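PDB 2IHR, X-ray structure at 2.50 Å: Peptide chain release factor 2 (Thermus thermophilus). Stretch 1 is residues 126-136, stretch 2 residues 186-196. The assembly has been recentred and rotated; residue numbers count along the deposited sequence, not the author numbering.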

# COMPACT_ATOMS: atom_id res chain seq x y z
N GLY A 126 2.73 18.65 19.30
CA GLY A 126 3.99 19.37 19.47
C GLY A 126 5.24 18.52 19.30
O GLY A 126 5.34 17.79 18.33
N THR A 127 6.18 18.58 20.22
CA THR A 127 7.38 17.77 20.03
C THR A 127 7.01 16.29 20.03
O THR A 127 7.63 15.49 19.30
CB THR A 127 8.41 18.00 21.11
OG1 THR A 127 8.47 19.40 21.41
CG2 THR A 127 9.79 17.51 20.65
N GLU A 128 6.01 15.94 20.86
CA GLU A 128 5.55 14.56 20.96
C GLU A 128 5.15 14.06 19.58
O GLU A 128 5.47 12.92 19.20
CB GLU A 128 4.35 14.45 21.90
CG GLU A 128 4.61 13.75 23.23
CD GLU A 128 4.87 12.23 23.13
OE1 GLU A 128 6.07 11.83 23.00
OE2 GLU A 128 3.90 11.43 23.20
N ALA A 129 4.47 14.91 18.80
CA ALA A 129 4.07 14.48 17.46
C ALA A 129 5.22 14.24 16.45
O ALA A 129 5.09 13.46 15.50
CB ALA A 129 3.03 15.46 16.88
N CYS A 130 6.35 14.90 16.64
CA CYS A 130 7.46 14.73 15.71
C CYS A 130 8.14 13.41 16.00
O CYS A 130 8.58 12.70 15.09
CB CYS A 130 8.48 15.90 15.83
SG CYS A 130 7.82 17.58 15.53
N ASP A 131 8.24 13.09 17.28
CA ASP A 131 8.85 11.84 17.71
C ASP A 131 7.97 10.70 17.18
O ASP A 131 8.48 9.73 16.59
CB ASP A 131 8.93 11.85 19.25
CG ASP A 131 9.75 10.68 19.82
OD1 ASP A 131 10.77 10.30 19.20
OD2 ASP A 131 9.36 10.17 20.90
N TRP A 132 6.66 10.84 17.35
CA TRP A 132 5.68 9.85 16.89
C TRP A 132 5.79 9.61 15.37
O TRP A 132 5.70 8.48 14.89
CB TRP A 132 4.28 10.33 17.26
CG TRP A 132 3.10 9.44 16.88
CD1 TRP A 132 1.86 9.86 16.48
CD2 TRP A 132 3.04 7.99 16.88
NE1 TRP A 132 1.05 8.78 16.22
CE2 TRP A 132 1.75 7.62 16.46
CE3 TRP A 132 3.96 6.97 17.20
CZ2 TRP A 132 1.35 6.30 16.35
CZ3 TRP A 132 3.55 5.63 17.09
CH2 TRP A 132 2.26 5.32 16.67
N ALA A 133 5.96 10.68 14.62
CA ALA A 133 6.10 10.57 13.18
C ALA A 133 7.39 9.73 12.82
O ALA A 133 7.40 8.86 11.92
CB ALA A 133 6.16 11.99 12.60
N GLU A 134 8.47 9.99 13.54
CA GLU A 134 9.69 9.26 13.31
C GLU A 134 9.46 7.77 13.67
O GLU A 134 10.03 6.86 13.05
CB GLU A 134 10.80 9.86 14.16
CG GLU A 134 12.17 9.29 13.87
CD GLU A 134 13.21 9.98 14.69
OE1 GLU A 134 13.03 11.19 14.91
OE2 GLU A 134 14.20 9.34 15.10
N MET A 135 8.59 7.55 14.66
CA MET A 135 8.27 6.22 15.10
C MET A 135 7.56 5.42 14.05
O MET A 135 7.88 4.24 13.79
CB MET A 135 7.44 6.27 16.38
CG MET A 135 8.23 6.80 17.63
SD MET A 135 7.33 6.36 19.13
CE MET A 135 6.95 7.97 19.77
N LEU A 136 6.58 6.06 13.43
CA LEU A 136 5.83 5.43 12.37
C LEU A 136 6.81 5.15 11.21
O LEU A 136 6.72 4.09 10.58
CB LEU A 136 4.69 6.37 11.94
CG LEU A 136 3.48 6.56 12.89
CD1 LEU A 136 2.74 7.88 12.57
CD2 LEU A 136 2.53 5.36 12.77
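Stretch 2 186-196: VHRLVRPSPFD

Stretch 2 continues a β-strand through Val186 to Leu189, turns a corner at Arg191 and ends in a type I turn from Ser193 to Asp196. It lies across the helix of stretch 1, which runs to Leu136 and beyond. The strand and helix axes approach to 9.8 Å, and their N-to-C directions make an angle of 117°, so the two segments run obliquely and partly against each other. Accordingly the earlier residues of the strand meet the later residues of the helix in this stretch: Leu136 is nearest His187, Trp132 nearest Leu189, and Glu128 nearest Ser193, with CA–CA distances of 8.7, 7.1 and 6.4 Å. The spacing of four residues keeps Glu128, Trp132 and Leu136 on one side of the helix, while strand alternation points His187 and Leu189 toward it and Arg188 and Val190 away.

Trp132 fills the space between the backbones. With chi1 t and chi2 at -145°, its indole reaches out to the strand and presents both an edge and a face. At the edge, Trp132 NE1 donates a nearly linear hydrogen bond to His187 O (3.1 Å, 170°), so the polar group of a buried ring is satisfied by the main chain. Over one face lies Leu189, whose CB is 3.4 Å from Trp132 CE2 and stands almost on the normal of the five-membered ring, a CH–π contact. With chi1 t and chi2 between wells at -112°, the branched end of Leu189 extends the packing beyond this CB methylene: Leu189 CD1 lies 4.3 Å from Met135 CE and 3.6 Å from Glu128 OE2. Farther along the helix, Leu136 CD2 packs 3.9 Å from His187 ND1; the histidine nitrogens find their hydrogen bonds elsewhere in the structure.

The charged part of the contact centres on Arg191. Its chi1 is p, and the remaining chain is extended, with chi2, chi3 and chi4 all near 180°, which carries the guanidinium to two acids about one helical turn apart. Arg191 NH2 lies 2.7 Å from Glu128 OE1 and 2.7 Å from Asp131 OD2, and both contacts are hydrogen-bonded salt bridges made near the guanidinium plane. Arg191 NE adds weak bonds to Glu128 OE1 and Glu128 OE2, each 3.4 Å. One face of the guanidinium is covered by Met135 CE, 3.1 Å from Arg191 NH2. Glu128 CA–CB points sideways, but chi1 at -110°, between wells, with chi2 m and chi3 at 90°, brings the carboxylate closer to stretch 2. A water donates to Glu128 OE2 (2.7 Å) and Leu189 O (3.0 Å), linking this buried acid to the strand backbone.

At the turn, Ser193 has chi1 t; Ser193 OG accepts a weak hydrogen bond from Phe195 N (3.0 Å) and lies 3.2 Å from Glu128 CG. Phe195, chi1 m, lays its ring against Thr127 and Asp131: Thr127 CG2 sits over one face, 4.0 Å from the Phe195 ring centroid, while Asp131 CB meets the edge at 3.9 Å from Phe195 CE2. Thr127 chi1 is m, and its CG2 makes a CH–π contact with the ring face.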

# COMPACT_ATOMS: atom_id res chain seq x y z
N VAL A 186 -5.06 8.57 9.73
CA VAL A 186 -4.47 9.23 10.89
C VAL A 186 -4.12 8.22 12.00
O VAL A 186 -4.88 7.30 12.31
CB VAL A 186 -5.40 10.37 11.43
CG1 VAL A 186 -4.76 11.07 12.62
CG2 VAL A 186 -5.65 11.38 10.34
N HIS A 187 -2.98 8.40 12.63
CA HIS A 187 -2.56 7.46 13.64
C HIS A 187 -2.42 8.16 14.96
O HIS A 187 -1.77 9.21 15.05
CB HIS A 187 -1.21 6.82 13.18
CG HIS A 187 -1.35 5.92 11.99
ND1 HIS A 187 -1.25 4.55 12.08
CD2 HIS A 187 -1.56 6.19 10.68
CE1 HIS A 187 -1.38 4.01 10.88
NE2 HIS A 187 -1.57 4.99 10.01
N ARG A 188 -3.05 7.59 16.00
CA ARG A 188 -2.97 8.23 17.32
C ARG A 188 -2.10 7.49 18.35
O ARG A 188 -2.18 6.25 18.50
CB ARG A 188 -4.38 8.42 17.88
CG ARG A 188 -4.38 9.04 19.22
CD ARG A 188 -5.76 9.29 19.70
NE ARG A 188 -6.44 8.07 20.08
CZ ARG A 188 -6.95 7.87 21.29
NH1 ARG A 188 -6.86 8.82 22.20
NH2 ARG A 188 -7.57 6.72 21.58
N LEU A 189 -1.30 8.28 19.07
CA LEU A 189 -0.38 7.82 20.09
C LEU A 189 -0.73 8.33 21.48
O LEU A 189 -0.91 9.51 21.70
CB LEU A 189 1.04 8.29 19.75
CG LEU A 189 2.30 7.57 20.33
CD1 LEU A 189 2.99 8.51 21.29
CD2 LEU A 189 1.96 6.27 20.98
N VAL A 190 -0.80 7.42 22.42
CA VAL A 190 -1.09 7.76 23.80
C VAL A 190 -0.03 7.17 24.72
O VAL A 190 0.25 5.95 24.69
CB VAL A 190 -2.45 7.21 24.21
CG1 VAL A 190 -2.85 7.81 25.53
CG2 VAL A 190 -3.46 7.49 23.11
N ARG A 191 0.56 8.04 25.52
CA ARG A 191 1.59 7.67 26.51
C ARG A 191 2.08 8.94 27.13
O ARG A 191 1.74 10.04 26.68
CB ARG A 191 2.81 7.02 25.85
CG ARG A 191 3.59 7.99 25.00
CD ARG A 191 4.91 7.45 24.49
NE ARG A 191 5.59 8.53 23.78
CZ ARG A 191 6.69 8.38 23.06
NH1 ARG A 191 7.26 7.17 22.97
NH2 ARG A 191 7.25 9.44 22.48
N PRO A 192 2.85 8.80 28.20
CA PRO A 192 3.39 10.02 28.83
C PRO A 192 4.64 10.47 27.99
O PRO A 192 5.48 9.64 27.60
CB PRO A 192 3.71 9.57 30.27
CG PRO A 192 3.85 8.02 30.16
CD PRO A 192 2.75 7.69 29.17
N SER A 193 4.73 11.76 27.71
CA SER A 193 5.83 12.28 26.89
C SER A 193 7.21 12.33 27.51
O SER A 193 7.37 12.77 28.64
CB SER A 193 5.47 13.71 26.41
OG SER A 193 6.54 14.34 25.71
N PRO A 194 8.24 11.85 26.78
CA PRO A 194 9.57 11.93 27.40
C PRO A 194 9.91 13.41 27.60
O PRO A 194 10.63 13.76 28.52
CB PRO A 194 10.49 11.26 26.37
CG PRO A 194 9.72 11.33 25.05
CD PRO A 194 8.28 11.11 25.50
N PHE A 195 9.34 14.27 26.77
CA PHE A 195 9.57 15.71 26.82
C PHE A 195 8.88 16.53 27.93
O PHE A 195 9.21 17.69 28.12
CB PHE A 195 9.25 16.28 25.45
CG PHE A 195 9.87 15.50 24.35
CD1 PHE A 195 11.25 15.25 24.35
CD2 PHE A 195 9.08 14.92 23.35
CE1 PHE A 195 11.83 14.44 23.39
CE2 PHE A 195 9.66 14.10 22.38
CZ PHE A 195 11.04 13.86 22.41
N ASP A 196 7.92 15.93 28.64
CA ASP A 196 7.21 16.60 29.73
C ASP A 196 7.51 15.88 31.04
O ASP A 196 7.19 14.70 31.18
CB ASP A 196 5.68 16.63 29.49
CG ASP A 196 4.88 16.98 30.76
OD1 ASP A 196 5.48 17.24 31.81
OD2 ASP A 196 3.62 17.00 30.70
O HOH W 1 1.23 11.29 22.77